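Local coordinates for CDGSH iron-sulfur domain-containing protein NEET (Arabidopsis thaliana, PDB 3S2R), which binds one [2Fe-2S] cluster per subunit as a homodimer and acts as an iron-sulfur transfer protein in plant iron metabolism, development and senescence, at residues P23-N28 and G55-C60. The protein carries 1 engineered substitution. Residues are numbered along the deposited sequence; the frame is centred on the assembly and turned at random.
Sequences PEIRKN and GTFPLC. With FES (Fe2/s2 (inorganic) cluster), chain D.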
loop_
_atom_site.group_PDB
_atom_site.type_symbol
_atom_site.label_atom_id
_atom_site.label_comp_id
_atom_site.label_asym_id
_atom_site.label_seq_id
_atom_site.Cartn_x
_atom_site.Cartn_y
_atom_site.Cartn_z
ATOM N N PRO B 23 11.073 1.791 2.158
ATOM C CA PRO B 23 12.383 1.879 2.805
ATOM C C PRO B 23 12.356 1.959 4.329
ATOM O O PRO B 23 13.361 1.632 4.938
ATOM C CB PRO B 23 12.991 3.168 2.221
ATOM C CG PRO B 23 11.816 3.963 1.682
ATOM C CD PRO B 23 10.779 2.945 1.275
ATOM N N GLU B 24 11.253 2.414 4.932
ATOM C CA GLU B 24 11.293 2.884 6.316
ATOM C C GLU B 24 10.258 2.275 7.261
ATOM O O GLU B 24 10.464 2.378 8.476
ATOM C CB GLU B 24 11.165 4.411 6.342
ATOM C CG GLU B 24 12.414 5.101 5.738
ATOM C CD GLU B 24 12.293 6.606 5.533
ATOM O OE1 GLU B 24 11.154 7.110 5.566
ATOM O OE2 GLU B 24 13.347 7.300 5.391
ATOM N N ILE B 25 9.137 1.709 6.772
ATOM C CA ILE B 25 8.053 1.417 7.678
ATOM C C ILE B 25 8.129 -0.032 8.202
ATOM O O ILE B 25 8.071 -0.993 7.425
ATOM C CB ILE B 25 6.673 1.705 6.993
ATOM C CG1 ILE B 25 6.517 3.223 6.736
ATOM C CG2 ILE B 25 5.567 1.148 7.878
ATOM C CD1 ILE B 25 5.225 3.631 6.057
ATOM N N ARG B 26 8.183 -0.187 9.519
ATOM C CA ARG B 26 8.041 -1.507 10.141
ATOM C C ARG B 26 8.970 -2.569 9.537
ATOM O O ARG B 26 8.561 -3.681 9.191
ATOM C CB ARG B 26 6.569 -1.934 10.189
ATOM C CG ARG B 26 5.774 -1.021 11.158
ATOM C CD ARG B 26 4.287 -0.982 10.919
ATOM N NE ARG B 26 3.678 -2.302 10.922
ATOM C CZ ARG B 26 2.428 -2.537 10.494
ATOM N NH1 ARG B 26 1.658 -1.548 10.083
ATOM N NH2 ARG B 26 1.975 -3.761 10.471
ATOM N N LYS B 27 10.231 -2.195 9.375
ATOM C CA LYS B 27 11.183 -3.048 8.674
ATOM C C LYS B 27 11.560 -4.308 9.463
ATOM O O LYS B 27 12.152 -5.254 8.923
ATOM C CB LYS B 27 12.407 -2.235 8.210
ATOM C CG LYS B 27 12.048 -1.028 7.276
ATOM C CD LYS B 27 11.245 -1.465 6.041
ATOM C CE LYS B 27 12.086 -2.325 5.121
ATOM N NZ LYS B 27 11.377 -2.758 3.893
ATOM N N ASN B 28 11.188 -4.325 10.740
ATOM C CA ASN B 28 11.432 -5.458 11.624
ATOM C C ASN B 28 10.393 -6.558 11.327
ATOM O O ASN B 28 10.607 -7.696 11.738
ATOM C CB ASN B 28 11.338 -5.012 13.103
ATOM C CG ASN B 28 9.986 -4.327 13.377
ATOM O OD1 ASN B 28 9.659 -3.305 12.769
ATOM N ND2 ASN B 28 9.173 -4.937 14.219
ATOM N N GLY B 55 2.749 9.194 7.506
ATOM C CA GLY B 55 3.111 9.295 8.912
ATOM C C GLY B 55 2.075 8.649 9.813
ATOM O O GLY B 55 2.339 8.467 10.993
ATOM N N THR B 56 0.908 8.310 9.262
ATOM C CA THR B 56 -0.160 7.645 10.048
ATOM C C THR B 56 -0.460 6.242 9.489
ATOM O O THR B 56 -1.537 5.687 9.722
ATOM C CB THR B 56 -1.463 8.469 10.100
ATOM O OG1 THR B 56 -1.885 8.733 8.766
ATOM C CG2 THR B 56 -1.204 9.784 10.826
ATOM N N PHE B 57 0.513 5.690 8.766
ATOM C CA PHE B 57 0.359 4.382 8.145
ATOM C C PHE B 57 -0.207 3.399 9.197
ATOM O O PHE B 57 0.286 3.358 10.321
ATOM C CB PHE B 57 1.710 3.891 7.620
ATOM C CG PHE B 57 1.592 2.689 6.741
ATOM C CD1 PHE B 57 1.648 1.395 7.277
ATOM C CD2 PHE B 57 1.453 2.851 5.367
ATOM C CE1 PHE B 57 1.510 0.285 6.470
ATOM C CE2 PHE B 57 1.280 1.741 4.544
ATOM C CZ PHE B 57 1.331 0.460 5.074
ATOM N N PRO B 58 -1.233 2.589 8.852
ATOM C CA PRO B 58 -1.772 2.280 7.530
ATOM C C PRO B 58 -2.768 3.274 6.931
ATOM O O PRO B 58 -3.277 3.018 5.855
ATOM C CB PRO B 58 -2.418 0.901 7.747
ATOM C CG PRO B 58 -2.893 0.942 9.142
ATOM C CD PRO B 58 -1.770 1.661 9.869
ATOM N N LEU B 59 -3.047 4.384 7.602
ATOM C CA LEU B 59 -3.946 5.414 7.066
ATOM C C LEU B 59 -3.200 6.322 6.126
ATOM O O LEU B 59 -1.958 6.459 6.237
ATOM C CB LEU B 59 -4.526 6.239 8.203
ATOM C CG LEU B 59 -5.346 5.459 9.219
ATOM C CD1 LEU B 59 -5.669 6.372 10.396
ATOM C CD2 LEU B 59 -6.622 4.844 8.610
ATOM N N CYS B 60 -3.927 6.916 5.177
ATOM C CA CYS B 60 -3.383 7.925 4.263
ATOM C C CYS B 60 -3.393 9.295 4.906
ATOM O O CYS B 60 -4.434 9.728 5.399
ATOM C CB CYS B 60 -4.267 7.929 3.010
ATOM S SG CYS B 60 -3.911 9.259 1.834
HETATM FE FE1 FES D . 0.047 6.873 1.271
HETATM FE FE2 FES D . -1.937 8.687 0.806
HETATM S S1 FES D . -0.286 8.767 2.320
HETATM S S2 FES D . -1.649 6.656 -0.160
HETATM O O HOH W 1 1.865 1.195 11.093
#
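A water bridges Arg26 and Phe57 in the plane of the aromatic ring, at its edge: it accepts from Arg26 NH1 (2.9 Å) and donates to Phe57 O (2.8 Å). The peptide bond that follows, between Phe57 and Pro58, is cis, and Pro58 CB lies over the rim of one ring face. Arg26 NH1 itself comes to the ring edge, 4.1 Å from Phe57 CE1, near the ring plane and not over the pi face; guanidinium and ring planes are 62° apart. Salt bridges from NE to Glu29 and from NH1 to Asp34 are likely to hold the guanidinium there. Ile25 meets the same ring with methyl groups: CD1 lies obliquely to it, 3.8 Å from Phe57 CG, while CG2 approaches Phe57 CD1 at 4.0 Å. Phe57 turns its ring toward Ile25 because CG lies opposite the backbone N (chi1 -169°). Were the ring cut back to a methyl, as with an alanine here, the Ile25 methyls would probably lose their apolar partner and a gap would be likely to open beside the cluster ligand Cys49. Arg50 of the second subunit also packs on Phe57. Farther along the same loop, Cys60 SG binds an iron of the cluster at 2.3 Å. The contact thus joins the loop preceding strand 32-37 to the cluster-binding CDGSH-type loop between strand 45-48 and helix 63-71, with Phe57 and Pro58 also resting on Asp34 of strand 32-37.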